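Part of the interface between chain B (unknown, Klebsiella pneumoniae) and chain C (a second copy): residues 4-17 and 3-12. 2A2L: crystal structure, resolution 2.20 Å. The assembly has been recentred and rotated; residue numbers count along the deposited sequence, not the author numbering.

Chain B 4-17: NKSQQVQTITLAAA
Chain C (3-12) MNKSQQVQTI

Two copies of one segment pair as antiparallel strands, residues 6-12 of each, their axes 4.5 Å apart at closest approach and their directions 147° apart. The register centres on Val B9 opposite Val C9, so residue numbers in each pair sum to 18. Hydrogen-bonded pairs alternate with non-hydrogen-bonded ones: Val B9 N to Val C9 O and Val C9 N to Val B9 O are both 2.8 Å, Gln B7 N to Thr C11 O is 2.8 Å, and Thr B11 N to Gln C7 O is 2.9 Å. The return bond from Gln C7 N to Thr B11 O, 2.9 Å, is weak at 125°.

Thr C11 and Thr B13 cover the most surface. Thr C11 (chi1 t) lies on the face with the valines, its CG2 3.7 Å from Gln B7 CB; both valines are m, and Val B9 CG2 meets Val C9 CG2 at 3.6 Å. Antiparallel pairing puts both partners' side chains on one face, so methyls pack against carbon across the strands.

Thr B13 (phi/psi -108/157, chi1 p) follows the strand directly and caps the helix beginning at Leu B14. Thr B13 OG1 donates to Asn C4 O at 2.8 Å and weakly accepts from Ala B16 N at 3.4 Å, so one hydroxyl joins cap to interface.

On the other face, Gln C10 (chi1 t, chi2 96°, chi3 -160°) brings OE1 toward chain B, where it accepts from Ser B6 OG at 2.9 Å.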

# COMPACT_ATOMS: atom_id res chain seq x y z
N ASN B 4 -5.84 -37.97 3.72
CA ASN B 4 -5.97 -37.45 2.37
C ASN B 4 -4.96 -36.38 2.03
O ASN B 4 -4.94 -35.31 2.63
CB ASN B 4 -7.40 -36.99 2.09
CG ASN B 4 -8.09 -37.87 1.07
OD1 ASN B 4 -7.45 -38.42 0.18
ND2 ASN B 4 -9.40 -38.02 1.20
N LYS B 5 -4.10 -36.69 1.07
CA LYS B 5 -3.13 -35.72 0.62
C LYS B 5 -3.72 -34.74 -0.39
O LYS B 5 -3.14 -33.68 -0.63
CB LYS B 5 -1.85 -36.41 0.11
CG LYS B 5 -2.00 -37.34 -1.11
CD LYS B 5 -0.76 -38.25 -1.27
CE LYS B 5 -0.19 -38.21 -2.69
NZ LYS B 5 0.68 -39.39 -3.07
N SER B 6 -4.88 -35.08 -0.96
CA SER B 6 -5.66 -34.11 -1.74
C SER B 6 -7.18 -34.16 -1.55
O SER B 6 -7.72 -35.10 -0.97
CB SER B 6 -5.29 -34.17 -3.21
OG SER B 6 -5.83 -35.31 -3.83
N GLN B 7 -7.83 -33.11 -2.05
CA GLN B 7 -9.28 -32.92 -1.99
C GLN B 7 -9.85 -32.57 -3.37
O GLN B 7 -9.37 -31.65 -4.03
CB GLN B 7 -9.64 -31.79 -1.00
CG GLN B 7 -9.99 -32.24 0.41
CD GLN B 7 -9.88 -31.11 1.46
OE1 GLN B 7 -9.68 -31.38 2.65
NE2 GLN B 7 -10.00 -29.86 1.01
N GLN B 8 -10.88 -33.30 -3.81
CA GLN B 8 -11.61 -32.90 -5.00
C GLN B 8 -12.65 -31.81 -4.77
O GLN B 8 -13.64 -32.00 -4.06
CB GLN B 8 -12.21 -34.08 -5.76
CG GLN B 8 -12.40 -33.78 -7.26
CD GLN B 8 -13.10 -34.90 -8.01
OE1 GLN B 8 -14.22 -35.28 -7.68
NE2 GLN B 8 -12.43 -35.42 -9.05
N VAL B 9 -12.40 -30.65 -5.37
CA VAL B 9 -13.35 -29.55 -5.32
C VAL B 9 -13.92 -29.19 -6.69
O VAL B 9 -13.47 -29.67 -7.72
CB VAL B 9 -12.73 -28.27 -4.62
CG1 VAL B 9 -12.41 -28.55 -3.15
CG2 VAL B 9 -11.50 -27.78 -5.36
N GLN B 10 -14.92 -28.32 -6.69
CA GLN B 10 -15.57 -27.88 -7.90
C GLN B 10 -15.39 -26.35 -8.09
O GLN B 10 -15.46 -25.59 -7.13
CB GLN B 10 -17.04 -28.25 -7.80
CG GLN B 10 -17.71 -28.43 -9.09
CD GLN B 10 -17.64 -29.84 -9.61
OE1 GLN B 10 -16.93 -30.12 -10.58
NE2 GLN B 10 -18.38 -30.74 -8.98
N THR B 11 -15.14 -25.91 -9.32
CA THR B 11 -15.05 -24.46 -9.61
C THR B 11 -15.91 -24.04 -10.80
O THR B 11 -16.14 -24.83 -11.70
CB THR B 11 -13.58 -23.96 -9.85
OG1 THR B 11 -13.59 -22.55 -10.11
CG2 THR B 11 -12.95 -24.64 -11.06
N ILE B 12 -16.33 -22.78 -10.80
CA ILE B 12 -17.16 -22.20 -11.85
C ILE B 12 -16.26 -21.86 -13.05
O ILE B 12 -15.07 -21.61 -12.88
CB ILE B 12 -17.96 -20.97 -11.31
CG1 ILE B 12 -18.94 -20.43 -12.34
CG2 ILE B 12 -17.04 -19.90 -10.75
CD1 ILE B 12 -20.09 -19.63 -11.76
N THR B 13 -16.82 -21.90 -14.26
CA THR B 13 -15.99 -21.84 -15.48
C THR B 13 -16.17 -20.49 -16.14
O THR B 13 -17.19 -19.85 -15.93
CB THR B 13 -16.41 -22.92 -16.47
OG1 THR B 13 -17.82 -22.85 -16.64
CG2 THR B 13 -16.03 -24.30 -15.97
N LEU B 14 -15.20 -20.05 -16.95
CA LEU B 14 -15.29 -18.71 -17.52
C LEU B 14 -16.55 -18.59 -18.37
O LEU B 14 -17.24 -17.58 -18.29
CB LEU B 14 -14.02 -18.30 -18.28
CG LEU B 14 -14.10 -17.09 -19.25
CD1 LEU B 14 -14.49 -15.79 -18.60
CD2 LEU B 14 -12.83 -16.89 -20.06
N ALA B 15 -16.88 -19.64 -19.13
CA ALA B 15 -18.09 -19.65 -19.96
C ALA B 15 -19.39 -19.61 -19.15
O ALA B 15 -20.40 -19.13 -19.64
CB ALA B 15 -18.10 -20.87 -20.92
N ALA B 16 -19.37 -20.12 -17.92
CA ALA B 16 -20.50 -19.91 -17.02
C ALA B 16 -20.60 -18.42 -16.66
O ALA B 16 -21.68 -17.83 -16.71
CB ALA B 16 -20.39 -20.77 -15.77
N ALA B 17 -19.46 -17.82 -16.35
CA ALA B 17 -19.40 -16.43 -15.97
C ALA B 17 -19.88 -15.51 -17.11
O ALA B 17 -20.48 -14.46 -16.86
CB ALA B 17 -17.97 -16.07 -15.54
N MET C 3 -21.42 -27.69 -23.27
CA MET C 3 -21.05 -26.70 -22.21
C MET C 3 -20.68 -27.40 -20.90
O MET C 3 -21.03 -28.57 -20.68
CB MET C 3 -22.19 -25.70 -21.97
CG MET C 3 -21.73 -24.28 -21.59
SD MET C 3 -22.74 -23.37 -20.36
CE MET C 3 -21.43 -22.85 -19.25
N ASN C 4 -19.96 -26.69 -20.02
CA ASN C 4 -19.75 -27.14 -18.64
C ASN C 4 -19.74 -25.97 -17.70
O ASN C 4 -18.98 -25.02 -17.88
CB ASN C 4 -18.44 -27.94 -18.48
CG ASN C 4 -17.23 -27.21 -19.06
OD1 ASN C 4 -17.38 -26.33 -19.90
ND2 ASN C 4 -16.03 -27.61 -18.63
N LYS C 5 -20.59 -26.02 -16.69
CA LYS C 5 -20.68 -24.90 -15.78
C LYS C 5 -19.68 -24.96 -14.63
O LYS C 5 -19.51 -23.97 -13.90
CB LYS C 5 -22.12 -24.60 -15.35
CG LYS C 5 -22.89 -25.71 -14.63
CD LYS C 5 -24.33 -25.24 -14.36
CE LYS C 5 -25.17 -26.28 -13.66
NZ LYS C 5 -26.45 -25.71 -13.14
N SER C 6 -19.00 -26.11 -14.49
CA SER C 6 -18.00 -26.33 -13.43
C SER C 6 -16.91 -27.38 -13.74
O SER C 6 -17.22 -28.51 -14.12
CB SER C 6 -18.69 -26.67 -12.11
OG SER C 6 -19.03 -28.04 -12.04
N GLN C 7 -15.64 -27.01 -13.55
CA GLN C 7 -14.53 -27.96 -13.54
C GLN C 7 -14.25 -28.57 -12.15
O GLN C 7 -14.05 -27.83 -11.18
CB GLN C 7 -13.25 -27.26 -13.98
CG GLN C 7 -13.19 -26.87 -15.43
CD GLN C 7 -11.87 -26.20 -15.76
OE1 GLN C 7 -10.85 -26.87 -15.91
NE2 GLN C 7 -11.89 -24.87 -15.87
N GLN C 8 -14.24 -29.90 -12.07
CA GLN C 8 -13.55 -30.67 -11.02
C GLN C 8 -12.05 -30.38 -10.97
O GLN C 8 -11.36 -30.45 -11.97
CB GLN C 8 -13.76 -32.18 -11.23
CG GLN C 8 -15.04 -32.75 -10.59
CD GLN C 8 -15.60 -33.96 -11.35
OE1 GLN C 8 -14.93 -34.55 -12.19
NE2 GLN C 8 -16.86 -34.31 -11.06
N VAL C 9 -11.55 -30.09 -9.77
CA VAL C 9 -10.11 -29.93 -9.57
C VAL C 9 -9.63 -30.50 -8.24
O VAL C 9 -10.43 -30.97 -7.40
CB VAL C 9 -9.68 -28.45 -9.63
CG1 VAL C 9 -9.47 -27.99 -11.05
CG2 VAL C 9 -10.68 -27.57 -8.88
N GLN C 10 -8.33 -30.45 -8.03
CA GLN C 10 -7.74 -31.11 -6.91
C GLN C 10 -6.89 -30.11 -6.13
O GLN C 10 -6.17 -29.32 -6.73
CB GLN C 10 -6.92 -32.29 -7.40
CG GLN C 10 -6.78 -33.40 -6.41
CD GLN C 10 -7.79 -34.52 -6.59
OE1 GLN C 10 -8.03 -35.29 -5.66
NE2 GLN C 10 -8.37 -34.63 -7.79
N THR C 11 -7.01 -30.14 -4.80
CA THR C 11 -6.21 -29.27 -3.93
C THR C 11 -5.48 -30.04 -2.82
O THR C 11 -6.01 -31.00 -2.26
CB THR C 11 -7.06 -28.13 -3.29
OG1 THR C 11 -6.21 -27.27 -2.52
CG2 THR C 11 -8.17 -28.68 -2.40
N ILE C 12 -4.26 -29.58 -2.50
CA ILE C 12 -3.51 -30.09 -1.34
C ILE C 12 -4.27 -29.84 -0.01
O ILE C 12 -4.98 -28.85 0.12
CB ILE C 12 -2.03 -29.55 -1.33
CG1 ILE C 12 -1.14 -30.32 -0.36
CG2 ILE C 12 -1.97 -28.06 -1.07
CD1 ILE C 12 0.32 -30.31 -0.72